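Local coordinates for protein beta sliding clamp (Borrelia burgdorferi, PDB 6DJ8) that probably encircles DNA as a ring-shaped head-to-tail homodimer and tethers DNA polymerases and other proteins to it, giving them processivity, at residues A[10-23]-A[90-104]. Residues are numbered along the deposited sequence; the frame is centred on the assembly and turned at random.
Sequences LHNTFFICETNQIM and VKAFNFYKKIKIVFN
Phe15 and Ile101 exchange two backbone hydrogen bonds, Cys17 and Ile99 two more, and Thr13 O accepts a nearly straight one from Phe103 N (2.8 Å, 174°), pairing strands 14-18 and 98-104 antiparallel. On the face bearing Phe14, Ile16 and Lys100, the lysine is fully extended and crosses the Phe14 ring: Lys100 CE lies over one face, 4.0 Å from the ring centroid, and Lys100 NZ stands 4.7 Å from it, only 4° off the normal, a cation-pi contact. Lysine suits the place, its methylenes packing on the Phe14 ring and past Ile16 CG1 while its end carries the charge.

The other face is apolar. Phe15 CG lies between the backbone N and the carbonyl carbon (chi1 62°), which swings the ring over the neighbouring strand: Ile101 CB sits above the ring face, and Ile101 CD1 reaches Phe15 CZ at 3.4 Å. Cys17, a short and weakly polar side chain, rests its SG against Ile99 CG1. These side chains fill the interface between the sheet and helices 19-29 and 83-92 of the N-terminal domain; in ring-shaped processivity factors such helices line the DNA channel, with the sheets outside. Phe86 meets both Ile22 and Ile101.

Between the helices, Val90 CG1 presses on Met23 CB at a tight 3.5 Å, while flexible Met23 bends at chi3 to bring CE against Asn94 CB. Polar bonds fasten the start of helix 19-29: Thr19 N donates to Lys97 O, and buried Thr19 OG1 donates to Tyr96 O (2.9 Å) from above the carbonyl plane. A water links Lys97 O to Asn20 N.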
ATOM      1  N   LEU A  10      -8.233  41.317   6.792  1.00 55.21           N
ATOM      2  CA  LEU A  10      -8.921  40.028   6.718  1.00 59.69           C
ATOM      3  C   LEU A  10     -10.110  40.095   5.770  1.00 57.60           C
ATOM      4  O   LEU A  10     -10.303  39.210   4.932  1.00 57.55           O
ATOM      5  CB  LEU A  10      -9.384  39.585   8.109  1.00 60.29           C
ATOM      6  CG  LEU A  10      -8.346  39.203   9.161  1.00 65.45           C
ATOM      7  CD1 LEU A  10      -8.965  39.223  10.567  1.00 59.31           C
ATOM      8  CD2 LEU A  10      -7.795  37.833   8.834  1.00 61.72           C
ATOM      9  N   HIS A  11     -10.913  41.157   5.877  1.00 57.61           N
ATOM     10  CA  HIS A  11     -12.170  41.216   5.141  1.00 61.89           C
ATOM     11  C   HIS A  11     -11.975  41.236   3.626  1.00 57.75           C
ATOM     12  O   HIS A  11     -12.886  40.831   2.895  1.00 56.27           O
ATOM     13  CB  HIS A  11     -12.971  42.444   5.578  1.00 65.51           C
ATOM     14  CG  HIS A  11     -12.380  43.740   5.122  1.00 64.43           C
ATOM     15  ND1 HIS A  11     -12.601  44.257   3.863  1.00 65.17           N
ATOM     16  CD2 HIS A  11     -11.566  44.620   5.752  1.00 68.83           C
ATOM     17  CE1 HIS A  11     -11.955  45.402   3.740  1.00 69.38           C
ATOM     18  NE2 HIS A  11     -11.315  45.643   4.870  1.00 74.14           N
ATOM     19  N   ASN A  12     -10.817  41.687   3.127  1.00 50.37           N
ATOM     20  CA  ASN A  12     -10.617  41.730   1.680  1.00 54.88           C
ATOM     21  C   ASN A  12      -9.342  41.042   1.203  1.00 48.58           C
ATOM     22  O   ASN A  12      -8.948  41.248   0.048  1.00 50.02           O
ATOM     23  CB  ASN A  12     -10.633  43.192   1.179  1.00 56.23           C
ATOM     24  CG  ASN A  12      -9.519  44.042   1.782  1.00 59.87           C
ATOM     25  OD1 ASN A  12      -8.709  43.564   2.574  1.00 58.32           O
ATOM     26  ND2 ASN A  12      -9.477  45.320   1.398  1.00 69.17           N
ATOM     27  N   THR A  13      -8.680  40.237   2.036  1.00 47.48           N
ATOM     28  CA  THR A  13      -7.496  39.499   1.596  1.00 47.79           C
ATOM     29  C   THR A  13      -7.858  38.016   1.617  1.00 45.93           C
ATOM     30  O   THR A  13      -7.532  37.286   2.555  1.00 46.68           O
ATOM     31  CB  THR A  13      -6.285  39.798   2.477  1.00 47.95           C
ATOM     32  OG1 THR A  13      -6.105  41.212   2.560  1.00 54.63           O
ATOM     33  CG2 THR A  13      -5.027  39.243   1.823  1.00 45.63           C
ATOM     34  N   PHE A  14      -8.517  37.565   0.554  1.00 46.71           N
ATOM     35  CA  PHE A  14      -9.031  36.204   0.495  1.00 43.92           C
ATOM     36  C   PHE A  14      -9.209  35.793  -0.958  1.00 45.84           C
ATOM     37  O   PHE A  14      -9.153  36.618  -1.869  1.00 41.46           O
ATOM     38  CB  PHE A  14     -10.383  36.091   1.217  1.00 41.09           C
ATOM     39  CG  PHE A  14     -11.490  36.794   0.497  1.00 44.13           C
ATOM     40  CD1 PHE A  14     -11.793  38.113   0.798  1.00 46.59           C
ATOM     41  CD2 PHE A  14     -12.207  36.158  -0.510  1.00 44.84           C
ATOM     42  CE1 PHE A  14     -12.809  38.778   0.129  1.00 48.64           C
ATOM     43  CE2 PHE A  14     -13.212  36.824  -1.194  1.00 47.49           C
ATOM     44  CZ  PHE A  14     -13.516  38.130  -0.873  1.00 54.02           C
ATOM     45  N   PHE A  15      -9.490  34.509  -1.157  1.00 37.43           N
ATOM     46  CA  PHE A  15     -10.043  34.090  -2.429  1.00 42.83           C
ATOM     47  C   PHE A  15     -10.991  32.927  -2.185  1.00 42.52           C
ATOM     48  O   PHE A  15     -10.857  32.188  -1.208  1.00 42.34           O
ATOM     49  CB  PHE A  15      -8.959  33.712  -3.446  1.00 37.01           C
ATOM     50  CG  PHE A  15      -8.120  32.560  -3.037  1.00 40.52           C
ATOM     51  CD1 PHE A  15      -6.983  32.762  -2.287  1.00 36.30           C
ATOM     52  CD2 PHE A  15      -8.456  31.269  -3.402  1.00 40.95           C
ATOM     53  CE1 PHE A  15      -6.198  31.703  -1.901  1.00 39.55           C
ATOM     54  CE2 PHE A  15      -7.679  30.218  -3.022  1.00 38.39           C
ATOM     55  CZ  PHE A  15      -6.549  30.431  -2.257  1.00 38.41           C
ATOM     56  N   ILE A  16     -11.946  32.780  -3.099  1.00 41.53           N
ATOM     57  CA  ILE A  16     -12.880  31.666  -3.126  1.00 33.48           C
ATOM     58  C   ILE A  16     -12.503  30.794  -4.310  1.00 41.34           C
ATOM     59  O   ILE A  16     -12.256  31.303  -5.409  1.00 35.98           O
ATOM     60  CB  ILE A  16     -14.333  32.163  -3.245  1.00 41.82           C
ATOM     61  CG1 ILE A  16     -14.662  33.149  -2.104  1.00 43.89           C
ATOM     62  CG2 ILE A  16     -15.311  30.984  -3.277  1.00 41.55           C
ATOM     63  CD1 ILE A  16     -16.056  33.719  -2.162  1.00 43.16           C
ATOM     64  N   CYS A  17     -12.453  29.486  -4.090  1.00 32.81           N
ATOM     65  CA  CYS A  17     -12.081  28.564  -5.148  1.00 36.68           C
ATOM     66  C   CYS A  17     -12.933  27.311  -5.052  1.00 41.23           C
ATOM     67  O   CYS A  17     -13.610  27.054  -4.047  1.00 38.70           O
ATOM     68  CB  CYS A  17     -10.605  28.187  -5.072  1.00 31.00           C
ATOM     69  SG  CYS A  17     -10.190  27.330  -3.564  1.00 40.18           S
ATOM     70  N   GLU A  18     -12.898  26.534  -6.120  1.00 36.79           N
ATOM     71  CA  GLU A  18     -13.509  25.213  -6.117  1.00 35.42           C
ATOM     72  C   GLU A  18     -12.591  24.250  -5.369  1.00 35.53           C
ATOM     73  O   GLU A  18     -11.412  24.093  -5.721  1.00 34.48           O
ATOM     74  CB  GLU A  18     -13.772  24.753  -7.551  1.00 41.44           C
ATOM     75  CG  GLU A  18     -14.350  23.363  -7.683  1.00 53.94           C
ATOM     76  CD  GLU A  18     -15.054  23.161  -9.012  1.00 70.07           C
ATOM     77  OE1 GLU A  18     -15.404  24.173  -9.663  1.00 71.47           O
ATOM     78  OE2 GLU A  18     -15.257  21.991  -9.401  1.00 72.10           O
ATOM     79  N   THR A  19     -13.127  23.619  -4.322  1.00 29.50           N
ATOM     80  CA  THR A  19     -12.306  22.786  -3.449  1.00 34.32           C
ATOM     81  C   THR A  19     -11.627  21.658  -4.216  1.00 34.87           C
ATOM     82  O   THR A  19     -10.425  21.417  -4.051  1.00 31.75           O
ATOM     83  CB  THR A  19     -13.171  22.212  -2.330  1.00 35.13           C
ATOM     84  OG1 THR A  19     -13.854  23.289  -1.669  1.00 38.66           O
ATOM     85  CG2 THR A  19     -12.316  21.487  -1.328  1.00 35.55           C
ATOM     86  N   ASN A  20     -12.395  20.913  -5.017  1.00 35.33           N
ATOM     87  CA  ASN A  20     -11.802  19.781  -5.720  1.00 38.43           C
ATOM     88  C   ASN A  20     -10.725  20.249  -6.690  1.00 35.80           C
ATOM     89  O   ASN A  20      -9.698  19.584  -6.856  1.00 35.78           O
ATOM     90  CB  ASN A  20     -12.873  18.980  -6.455  1.00 40.11           C
ATOM     91  CG  ASN A  20     -12.329  17.653  -6.998  1.00 47.03           C
ATOM     92  OD1 ASN A  20     -12.071  17.516  -8.197  1.00 46.00           O
ATOM     93  ND2 ASN A  20     -12.118  16.690  -6.107  1.00 44.92           N
ATOM     94  N   GLN A  21     -10.922  21.413  -7.310  1.00 33.58           N
ATOM     95  CA  GLN A  21      -9.923  21.893  -8.268  1.00 36.31           C
ATOM     96  C   GLN A  21      -8.627  22.245  -7.559  1.00 35.77           C
ATOM     97  O   GLN A  21      -7.551  21.774  -7.944  1.00 33.90           O
ATOM     98  CB  GLN A  21     -10.445  23.105  -9.032  1.00 34.84           C
ATOM     99  CG  GLN A  21      -9.469  23.601 -10.101  1.00 47.55           C
ATOM    100  CD  GLN A  21     -10.041  24.745 -10.899  1.00 51.20           C
ATOM    101  OE1 GLN A  21     -10.930  25.457 -10.417  1.00 43.93           O
ATOM    102  NE2 GLN A  21      -9.558  24.922 -12.130  1.00 44.25           N
ATOM    103  N   ILE A  22      -8.701  23.055  -6.496  1.00 35.47           N
ATOM    104  CA  ILE A  22      -7.447  23.440  -5.862  1.00 32.05           C
ATOM    105  C   ILE A  22      -6.800  22.231  -5.194  1.00 32.17           C
ATOM    106  O   ILE A  22      -5.569  22.157  -5.092  1.00 30.97           O
ATOM    107  CB  ILE A  22      -7.639  24.613  -4.886  1.00 35.24           C
ATOM    108  CG1 ILE A  22      -6.259  25.197  -4.542  1.00 31.22           C
ATOM    109  CG2 ILE A  22      -8.448  24.158  -3.651  1.00 31.88           C
ATOM    110  CD1 ILE A  22      -6.263  26.358  -3.588  1.00 34.76           C
ATOM    111  N   MET A  23      -7.600  21.248  -4.758  1.00 31.86           N
ATOM    112  CA  MET A  23      -7.012  20.020  -4.226  1.00 34.13           C
ATOM    113  C   MET A  23      -6.156  19.324  -5.287  1.00 32.67           C
ATOM    114  O   MET A  23      -5.008  18.931  -5.029  1.00 31.04           O
ATOM    115  CB  MET A  23      -8.112  19.064  -3.716  1.00 35.32           C
ATOM    116  CG  MET A  23      -7.555  17.813  -3.079  1.00 44.54           C
ATOM    117  SD  MET A  23      -8.855  16.703  -2.481  1.00 52.90           S
ATOM    118  CE  MET A  23      -9.994  17.916  -1.739  1.00 41.29           C
ATOM    119  N   VAL A  90      -7.167  21.314   2.517  1.00 30.59           N
ATOM    120  CA  VAL A  90      -8.150  21.235   1.453  1.00 31.15           C
ATOM    121  C   VAL A  90      -8.803  19.843   1.409  1.00 32.37           C
ATOM    122  O   VAL A  90      -9.997  19.713   1.116  1.00 37.90           O
ATOM    123  CB  VAL A  90      -7.461  21.628   0.127  1.00 39.44           C
ATOM    124  CG1 VAL A  90      -8.314  21.281  -1.053  1.00 41.10           C
ATOM    125  CG2 VAL A  90      -7.096  23.138   0.167  1.00 33.21           C
ATOM    126  N   LYS A  91      -8.036  18.786   1.682  1.00 34.75           N
ATOM    127  CA  LYS A  91      -8.654  17.468   1.827  1.00 34.10           C
ATOM    128  C   LYS A  91      -9.621  17.462   3.006  1.00 33.37           C
ATOM    129  O   LYS A  91     -10.710  16.867   2.942  1.00 32.18           O
ATOM    130  CB  LYS A  91      -7.588  16.389   2.033  1.00 37.14           C
ATOM    131  CG  LYS A  91      -7.076  15.766   0.734  1.00 49.43           C
ATOM    132  CD  LYS A  91      -6.113  14.592   0.948  1.00 56.92           C
ATOM    133  CE  LYS A  91      -6.827  13.271   1.314  1.00 64.80           C
ATOM    134  NZ  LYS A  91      -7.531  13.219   2.630  1.00 68.93           N
ATOM    135  N   ALA A  92      -9.228  18.111   4.100  1.00 31.67           N
ATOM    136  CA  ALA A  92     -10.092  18.145   5.278  1.00 34.23           C
ATOM    137  C   ALA A  92     -11.444  18.744   4.933  1.00 35.10           C
ATOM    138  O   ALA A  92     -12.470  18.297   5.448  1.00 36.34           O
ATOM    139  CB  ALA A  92      -9.407  18.938   6.397  1.00 28.50           C
ATOM    140  N   PHE A  93     -11.471  19.713   4.014  1.00 33.94           N
ATOM    141  CA  PHE A  93     -12.692  20.395   3.620  1.00 33.92           C
ATOM    142  C   PHE A  93     -13.246  19.913   2.273  1.00 36.52           C
ATOM    143  O   PHE A  93     -14.031  20.627   1.645  1.00 33.58           O
ATOM    144  CB  PHE A  93     -12.445  21.911   3.612  1.00 34.08           C
ATOM    145  CG  PHE A  93     -12.739  22.580   4.954  1.00 36.86           C
ATOM    146  CD1 PHE A  93     -12.978  21.818   6.093  1.00 35.26           C
ATOM    147  CD2 PHE A  93     -12.787  23.967   5.066  1.00 39.07           C
ATOM    148  CE1 PHE A  93     -13.262  22.427   7.324  1.00 36.48           C
ATOM    149  CE2 PHE A  93     -13.073  24.589   6.298  1.00 38.87           C
ATOM    150  CZ  PHE A  93     -13.310  23.813   7.432  1.00 35.08           C
ATOM    151  N   ASN A  94     -12.893  18.703   1.830  1.00 32.14           N
ATOM    152  CA  ASN A  94     -13.404  18.246   0.538  1.00 37.59           C
ATOM    153  C   ASN A  94     -14.927  18.088   0.498  1.00 40.66           C
ATOM    154  O   ASN A  94     -15.481  17.959  -0.598  1.00 34.53           O
ATOM    155  CB  ASN A  94     -12.721  16.932   0.142  1.00 39.34           C
ATOM    156  CG  ASN A  94     -12.990  15.819   1.100  1.00 39.08           C
ATOM    157  OD1 ASN A  94     -14.116  15.553   1.460  1.00 49.27           O
ATOM    158  ND2 ASN A  94     -11.921  15.186   1.570  1.00 53.60           N
ATOM    159  N   PHE A  95     -15.629  18.105   1.643  1.00 31.52           N
ATOM    160  CA  PHE A  95     -17.084  18.002   1.538  1.00 34.74           C
ATOM    161  C   PHE A  95     -17.748  19.337   1.213  1.00 40.94           C
ATOM    162  O   PHE A  95     -18.974  19.379   1.060  1.00 39.38           O
ATOM    163  CB  PHE A  95     -17.702  17.367   2.816  1.00 38.56           C
ATOM    164  CG  PHE A  95     -17.504  18.167   4.076  1.00 42.68           C
ATOM    165  CD1 PHE A  95     -16.264  18.244   4.680  1.00 49.22           C
ATOM    166  CD2 PHE A  95     -18.569  18.805   4.684  1.00 54.93           C
ATOM    167  CE1 PHE A  95     -16.082  18.967   5.863  1.00 53.91           C
ATOM    168  CE2 PHE A  95     -18.391  19.529   5.865  1.00 57.29           C
ATOM    169  CZ  PHE A  95     -17.140  19.599   6.454  1.00 47.42           C
ATOM    170  N   TYR A  96     -16.980  20.412   1.062  1.00 35.53           N
ATOM    171  CA  TYR A  96     -17.494  21.672   0.538  1.00 35.23           C
ATOM    172  C   TYR A  96     -17.210  21.767  -0.953  1.00 43.36           C
ATOM    173  O   TYR A  96     -16.100  21.462  -1.405  1.00 37.64           O
ATOM    174  CB  TYR A  96     -16.856  22.877   1.221  1.00 37.35           C
ATOM    175  CG  TYR A  96     -17.239  23.042   2.666  1.00 42.34           C
ATOM    176  CD1 TYR A  96     -18.558  23.286   3.040  1.00 38.01           C
ATOM    177  CD2 TYR A  96     -16.282  22.955   3.656  1.00 39.13           C
ATOM    178  CE1 TYR A  96     -18.903  23.446   4.372  1.00 46.34           C
ATOM    179  CE2 TYR A  96     -16.617  23.107   4.979  1.00 45.48           C
ATOM    180  CZ  TYR A  96     -17.925  23.348   5.328  1.00 44.10           C
ATOM    181  OH  TYR A  96     -18.226  23.501   6.642  1.00 44.21           O
ATOM    182  N   LYS A  97     -18.215  22.192  -1.719  1.00 40.64           N
ATOM    183  CA  LYS A  97     -17.981  22.399  -3.145  1.00 42.02           C
ATOM    184  C   LYS A  97     -16.992  23.544  -3.379  1.00 43.70           C
ATOM    185  O   LYS A  97     -16.115  23.451  -4.246  1.00 42.79           O
ATOM    186  CB  LYS A  97     -19.312  22.669  -3.849  1.00 48.56           C
ATOM    187  CG  LYS A  97     -19.171  23.040  -5.312  1.00 55.38           C
ATOM    188  CD  LYS A  97     -19.411  21.856  -6.240  1.00 63.32           C
ATOM    189  CE  LYS A  97     -18.891  22.146  -7.652  1.00 63.14           C
ATOM    190  NZ  LYS A  97     -19.348  23.478  -8.145  1.00 64.47           N
ATOM    191  N   LYS A  98     -17.093  24.608  -2.582  1.00 35.67           N
ATOM    192  CA  LYS A  98     -16.228  25.778  -2.661  1.00 43.07           C
ATOM    193  C   LYS A  98     -15.723  26.141  -1.274  1.00 42.38           C
ATOM    194  O   LYS A  98     -16.446  25.993  -0.278  1.00 41.31           O
ATOM    195  CB  LYS A  98     -16.985  26.984  -3.234  1.00 42.60           C
ATOM    196  CG  LYS A  98     -17.528  26.760  -4.627  1.00 48.92           C
ATOM    197  CD  LYS A  98     -18.115  28.026  -5.228  1.00 54.28           C
ATOM    198  CE  LYS A  98     -18.450  27.798  -6.701  1.00 59.79           C
ATOM    199  NZ  LYS A  98     -19.023  29.002  -7.370  1.00 63.66           N
ATOM    200  N   ILE A  99     -14.501  26.671  -1.205  1.00 35.58           N
ATOM    201  CA  ILE A  99     -13.987  27.144   0.078  1.00 35.89           C
ATOM    202  C   ILE A  99     -13.532  28.593  -0.046  1.00 40.65           C
ATOM    203  O   ILE A  99     -13.157  29.066  -1.124  1.00 34.81           O
ATOM    204  CB  ILE A  99     -12.837  26.270   0.616  1.00 35.26           C
ATOM    205  CG1 ILE A  99     -11.775  26.043  -0.475  1.00 34.84           C
ATOM    206  CG2 ILE A  99     -13.361  24.938   1.118  1.00 33.92           C
ATOM    207  CD1 ILE A  99     -10.529  25.403   0.076  1.00 36.66           C
ATOM    208  N   LYS A 100     -13.577  29.300   1.080  1.00 35.69           N
ATOM    209  CA  LYS A 100     -13.082  30.662   1.187  1.00 37.86           C
ATOM    210  C   LYS A 100     -11.784  30.594   1.978  1.00 38.32           C
ATOM    211  O   LYS A 100     -11.760  30.068   3.098  1.00 40.24           O
ATOM    212  CB  LYS A 100     -14.111  31.571   1.873  1.00 44.48           C
ATOM    213  CG  LYS A 100     -13.712  33.050   1.971  1.00 46.65           C
ATOM    214  CD  LYS A 100     -14.885  33.923   2.484  1.00 52.50           C
ATOM    215  CE  LYS A 100     -14.516  35.408   2.533  1.00 54.42           C
ATOM    216  NZ  LYS A 100     -15.561  36.264   3.193  1.00 54.29           N
ATOM    217  N   ILE A 101     -10.706  31.100   1.395  1.00 33.10           N
ATOM    218  CA  ILE A 101      -9.395  31.074   2.026  1.00 36.12           C
ATOM    219  C   ILE A 101      -9.017  32.512   2.342  1.00 42.33           C
ATOM    220  O   ILE A 101      -8.916  33.341   1.438  1.00 38.44           O
ATOM    221  CB  ILE A 101      -8.363  30.396   1.120  1.00 41.53           C
ATOM    222  CG1 ILE A 101      -8.784  28.928   0.895  1.00 40.24           C
ATOM    223  CG2 ILE A 101      -6.982  30.513   1.722  1.00 41.23           C
ATOM    224  CD1 ILE A 101      -7.902  28.134  -0.080  1.00 36.12           C
ATOM    225  N   VAL A 102      -8.816  32.804   3.623  1.00 45.54           N
ATOM    226  CA  VAL A 102      -8.560  34.151   4.114  1.00 42.87           C
ATOM    227  C   VAL A 102      -7.115  34.199   4.572  1.00 40.42           C
ATOM    228  O   VAL A 102      -6.659  33.298   5.282  1.00 43.29           O
ATOM    229  CB  VAL A 102      -9.509  34.522   5.270  1.00 41.37           C
ATOM    230  CG1 VAL A 102      -9.190  35.922   5.791  1.00 41.78           C
ATOM    231  CG2 VAL A 102     -10.958  34.426   4.830  1.00 41.27           C
ATOM    232  N   PHE A 103      -6.386  35.227   4.156  1.00 39.36           N
ATOM    233  CA  PHE A 103      -5.006  35.377   4.588  1.00 41.40           C
ATOM    234  C   PHE A 103      -4.983  36.377   5.729  1.00 45.00           C
ATOM    235  O   PHE A 103      -5.373  37.535   5.553  1.00 44.11           O
ATOM    236  CB  PHE A 103      -4.083  35.816   3.452  1.00 40.46           C
ATOM    237  CG  PHE A 103      -2.656  36.028   3.883  1.00 42.67           C
ATOM    238  CD1 PHE A 103      -2.057  35.162   4.780  1.00 40.83           C
ATOM    239  CD2 PHE A 103      -1.892  37.049   3.344  1.00 45.21           C
ATOM    240  CE1 PHE A 103      -0.748  35.332   5.173  1.00 43.65           C
ATOM    241  CE2 PHE A 103      -0.574  37.225   3.727  1.00 48.47           C
ATOM    242  CZ  PHE A 103       0.001  36.364   4.641  1.00 50.10           C
ATOM    243  N   ASN A 104      -4.476  35.938   6.870  1.00 47.25           N
ATOM    244  CA  ASN A 104      -4.369  36.743   8.085  1.00 51.62           C
ATOM    245  C   ASN A 104      -2.890  37.062   8.198  1.00 50.00           C
ATOM    246  O   ASN A 104      -2.128  36.337   8.841  1.00 50.13           O
ATOM    247  CB  ASN A 104      -4.879  35.951   9.296  1.00 54.51           C
ATOM    248  CG  ASN A 104      -4.904  36.767  10.585  1.00 63.81           C
ATOM    249  OD1 ASN A 104      -5.240  36.235  11.648  1.00 65.15           O
ATOM    250  ND2 ASN A 104      -4.558  38.042  10.503  1.00 53.81           N
TER
HETATM  251  O   HOH W   1     -15.172  21.117  -5.206  1.00 40.04           O